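Local coordinates for protein calmodulin-binding transcription activator 1 (Homo sapiens, PDB 2CXK) that activates transcription in the nucleus and may interact with calmodulin, this chain being its immunoglobulin-like IPT/TIG domain, at residues Tyr38-Asp43 against Leu57-Pro62. Numbering follows the deposited sequence.
With SO4 (sulfate ion), chain F.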
ATOM      1  N   TYR A  38      -3.270  10.084  14.124  1.00 16.46           N
ATOM      2  CA  TYR A  38      -3.402   8.681  13.751  1.00 14.52           C
ATOM      3  C   TYR A  38      -2.111   7.950  14.088  1.00 13.32           C
ATOM      4  O   TYR A  38      -1.036   8.538  14.079  1.00 13.05           O
ATOM      5  CB  TYR A  38      -3.637   8.547  12.253  1.00 13.27           C
ATOM      6  CG  TYR A  38      -5.038   8.857  11.804  1.00 14.13           C
ATOM      7  CD1 TYR A  38      -6.070   7.946  12.019  1.00 14.15           C
ATOM      8  CD2 TYR A  38      -5.327  10.045  11.132  1.00 14.53           C
ATOM      9  CE1 TYR A  38      -7.356   8.204  11.575  1.00 15.97           C
ATOM     10  CE2 TYR A  38      -6.614  10.314  10.682  1.00 16.59           C
ATOM     11  CZ  TYR A  38      -7.620   9.387  10.907  1.00 16.75           C
ATOM     12  OH  TYR A  38      -8.889   9.634  10.449  1.00 20.83           O
ATOM     13  N   SER A  39      -2.226   6.666  14.385  1.00 12.75           N
ATOM     14  CA  SER A  39      -1.059   5.845  14.675  1.00 13.54           C
ATOM     15  C   SER A  39      -1.407   4.420  14.289  1.00 13.37           C
ATOM     16  O   SER A  39      -2.580   4.089  14.082  1.00 12.74           O
ATOM     17  CB  SER A  39      -0.678   5.910  16.163  1.00 13.46           C
ATOM     18  OG  SER A  39      -1.686   5.355  16.991  1.00 15.52           O
ATOM     19  N   CYS A  40      -0.385   3.583  14.164  1.00 12.67           N
ATOM     20  CA  CYS A  40      -0.591   2.183  13.834  1.00 13.51           C
ATOM     21  C   CYS A  40       0.128   1.382  14.895  1.00 12.31           C
ATOM     22  O   CYS A  40       1.240   1.722  15.298  1.00 13.17           O
ATOM     23  CB  CYS A  40      -0.030   1.847  12.448  1.00 11.12           C
ATOM     24  SG  CYS A  40      -0.963   2.615  11.100  1.00 14.83           S
ATOM     25  N   LEU A  41      -0.515   0.322  15.354  1.00 13.22           N
ATOM     26  CA  LEU A  41       0.076  -0.514  16.385  1.00 13.97           C
ATOM     27  C   LEU A  41       0.384  -1.889  15.828  1.00 12.39           C
ATOM     28  O   LEU A  41      -0.507  -2.573  15.323  1.00 11.80           O
ATOM     29  CB  LEU A  41      -0.886  -0.658  17.568  1.00 16.21           C
ATOM     30  CG  LEU A  41      -1.557   0.612  18.107  1.00 21.66           C
ATOM     31  CD1 LEU A  41      -2.374   0.264  19.342  1.00 24.43           C
ATOM     32  CD2 LEU A  41      -0.517   1.649  18.451  1.00 21.38           C
ATOM     33  N   PHE A  42       1.655  -2.273  15.901  1.00 13.47           N
ATOM     34  CA  PHE A  42       2.111  -3.585  15.449  1.00 13.07           C
ATOM     35  C   PHE A  42       2.430  -4.334  16.740  1.00 15.66           C
ATOM     36  O   PHE A  42       3.375  -3.977  17.439  1.00 15.28           O
ATOM     37  CB  PHE A  42       3.380  -3.464  14.602  1.00 12.78           C
ATOM     38  CG  PHE A  42       3.177  -2.756  13.288  1.00 10.80           C
ATOM     39  CD1 PHE A  42       3.023  -1.379  13.238  1.00  9.80           C
ATOM     40  CD2 PHE A  42       3.157  -3.479  12.093  1.00 12.14           C
ATOM     41  CE1 PHE A  42       2.852  -0.720  12.012  1.00  9.29           C
ATOM     42  CE2 PHE A  42       2.987  -2.831  10.865  1.00 10.62           C
ATOM     43  CZ  PHE A  42       2.834  -1.445  10.832  1.00  7.75           C
ATOM     44  N   ASP A  43       1.644  -5.361  17.055  1.00 17.40           N
ATOM     45  CA  ASP A  43       1.834  -6.119  18.288  1.00 18.80           C
ATOM     46  C   ASP A  43       1.916  -5.121  19.443  1.00 19.61           C
ATOM     47  O   ASP A  43       2.794  -5.206  20.300  1.00 17.96           O
ATOM     48  CB  ASP A  43       3.119  -6.963  18.224  1.00 19.59           C
ATOM     49  CG  ASP A  43       3.221  -7.963  19.381  1.00 22.83           C
ATOM     50  OD1 ASP A  43       2.161  -8.418  19.855  1.00 24.83           O
ATOM     51  OD2 ASP A  43       4.348  -8.307  19.805  1.00 22.28           O
ATOM     52  N   LEU A  57      -3.751   5.676   5.085  1.00 10.79           N
ATOM     53  CA  LEU A  57      -2.763   5.979   6.116  1.00  9.04           C
ATOM     54  C   LEU A  57      -1.411   5.377   5.745  1.00 10.06           C
ATOM     55  O   LEU A  57      -1.345   4.282   5.186  1.00 10.52           O
ATOM     56  CB  LEU A  57      -3.197   5.398   7.463  1.00 10.89           C
ATOM     57  CG  LEU A  57      -4.298   6.188   8.158  1.00  9.14           C
ATOM     58  CD1 LEU A  57      -4.825   5.425   9.373  1.00 11.14           C
ATOM     59  CD2 LEU A  57      -3.724   7.528   8.552  1.00  9.20           C
ATOM     60  N   ARG A  58      -0.344   6.101   6.068  1.00 10.05           N
ATOM     61  CA  ARG A  58       1.016   5.635   5.811  1.00 10.34           C
ATOM     62  C   ARG A  58       1.809   5.630   7.111  1.00  9.91           C
ATOM     63  O   ARG A  58       1.745   6.573   7.892  1.00  8.89           O
ATOM     64  CB  ARG A  58       1.741   6.552   4.823  1.00 10.29           C
ATOM     65  CG  ARG A  58       3.227   6.180   4.616  1.00 13.49           C
ATOM     66  CD  ARG A  58       4.041   7.336   4.025  1.00 15.47           C
ATOM     67  NE  ARG A  58       4.122   8.479   4.934  1.00 18.17           N
ATOM     68  CZ  ARG A  58       4.471   9.711   4.572  1.00 22.39           C
ATOM     69  NH1 ARG A  58       4.776   9.982   3.308  1.00 22.83           N
ATOM     70  NH2 ARG A  58       4.515  10.680   5.479  1.00 23.19           N
ATOM     71  N   CYS A  59       2.570   4.571   7.334  1.00 10.77           N
ATOM     72  CA  CYS A  59       3.414   4.499   8.521  1.00 10.07           C
ATOM     73  C   CYS A  59       4.632   3.677   8.135  1.00 10.66           C
ATOM     74  O   CYS A  59       4.654   3.063   7.075  1.00 10.72           O
ATOM     75  CB  CYS A  59       2.671   3.836   9.688  1.00 10.35           C
ATOM     76  SG  CYS A  59       2.373   2.048   9.525  1.00 11.11           S
ATOM     77  N   TYR A  60       5.652   3.697   8.980  1.00 10.40           N
ATOM     78  CA  TYR A  60       6.860   2.912   8.750  1.00  9.54           C
ATOM     79  C   TYR A  60       6.865   1.922   9.911  1.00 10.31           C
ATOM     80  O   TYR A  60       6.938   2.316  11.076  1.00 10.75           O
ATOM     81  CB  TYR A  60       8.074   3.836   8.764  1.00 10.42           C
ATOM     82  CG  TYR A  60       7.926   4.965   7.758  1.00  8.93           C
ATOM     83  CD1 TYR A  60       7.973   4.711   6.383  1.00 11.24           C
ATOM     84  CD2 TYR A  60       7.693   6.274   8.176  1.00 10.83           C
ATOM     85  CE1 TYR A  60       7.796   5.742   5.456  1.00 11.64           C
ATOM     86  CE2 TYR A  60       7.512   7.305   7.260  1.00 12.33           C
ATOM     87  CZ  TYR A  60       7.570   7.033   5.903  1.00 12.99           C
ATOM     88  OH  TYR A  60       7.436   8.063   5.005  1.00 13.34           O
ATOM     89  N   CYS A  61       6.765   0.637   9.597  1.00 11.04           N
ATOM     90  CA  CYS A  61       6.677  -0.361  10.652  1.00 11.36           C
ATOM     91  C   CYS A  61       7.897  -0.397  11.553  1.00 11.72           C
ATOM     92  O   CYS A  61       8.996  -0.038  11.142  1.00 10.55           O
ATOM     93  CB  CYS A  61       6.392  -1.747  10.065  1.00 12.23           C
ATOM     94  SG  CYS A  61       7.758  -2.540   9.208  1.00 13.58           S
ATOM     95  N   PRO A  62       7.701  -0.796  12.816  1.00 11.54           N
ATOM     96  CA  PRO A  62       8.781  -0.885  13.805  1.00 12.91           C
ATOM     97  C   PRO A  62       9.517  -2.215  13.680  1.00 15.30           C
ATOM     98  O   PRO A  62       9.090  -3.101  12.938  1.00 13.60           O
ATOM     99  CB  PRO A  62       8.034  -0.759  15.132  1.00 12.55           C
ATOM    100  CG  PRO A  62       6.767  -1.507  14.845  1.00 11.03           C
ATOM    101  CD  PRO A  62       6.386  -1.002  13.452  1.00 10.03           C
TER
HETATM  102  S   SO4 F1006       8.640   6.909   1.478  0.50109.71           S
HETATM  103  O1  SO4 F1006       7.437   6.534   0.629  0.50 83.28           O
HETATM  104  O2  SO4 F1006       9.559   7.761   0.615  0.50 84.57           O
HETATM  105  O3  SO4 F1006       8.144   7.779   2.488  0.50 55.20           O
HETATM  106  O4  SO4 F1006       9.342   5.697   1.712  0.50 57.47           O
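Phe42 reaches across to Cys59, Cys61 and Pro62. Its CB lies 3.9 Å from Pro62 CG; Pro62 CD lies over the CG-CD1 side of the ring, 3.4 Å from Phe42 CD1. CE1 is shared between Pro62 CD and Cys59 SG, CD2 and CE2 on the other side meet Cys61 CB, CE2 at 3.7 Å, and CZ, at the tip, meets Cys61 CB and the Cys59 sulfur. Pro62 CD and Cys61 CB thus make CH-pi contacts over the ring, whereas Cys59 SG sits in the ring plane at its edge, 4.9 Å from the Phe42 ring centroid, a sulfur-aromatic contact. Phe86 adds an edge-to-face ring contact. An alanine in place of Phe42 would probably open a gap beside Pro62 and Cys61 and leave the Cys59 sulfur without its aromatic neighbour. Both strands belong to the beta-sandwich of the IPT/TIG domain, an immunoglobulin-like E-set fold; no hydrogen bond joins them, and the axes of 38-42 and 57-60 cross at -52° as they pack through side chains in its core. Next along, Cys40 SG and Cys59 SG touch at 3.7 Å, too far apart for a disulfide. Cys59 chi1 of 71° sets SG between backbone N and carbonyl carbon, within range of both Cys40 and Phe42. Further on, Leu57 CD2 lies over a face of the Tyr38 ring, 4.2 Å from its centroid, the two side chains crossing at about a right angle.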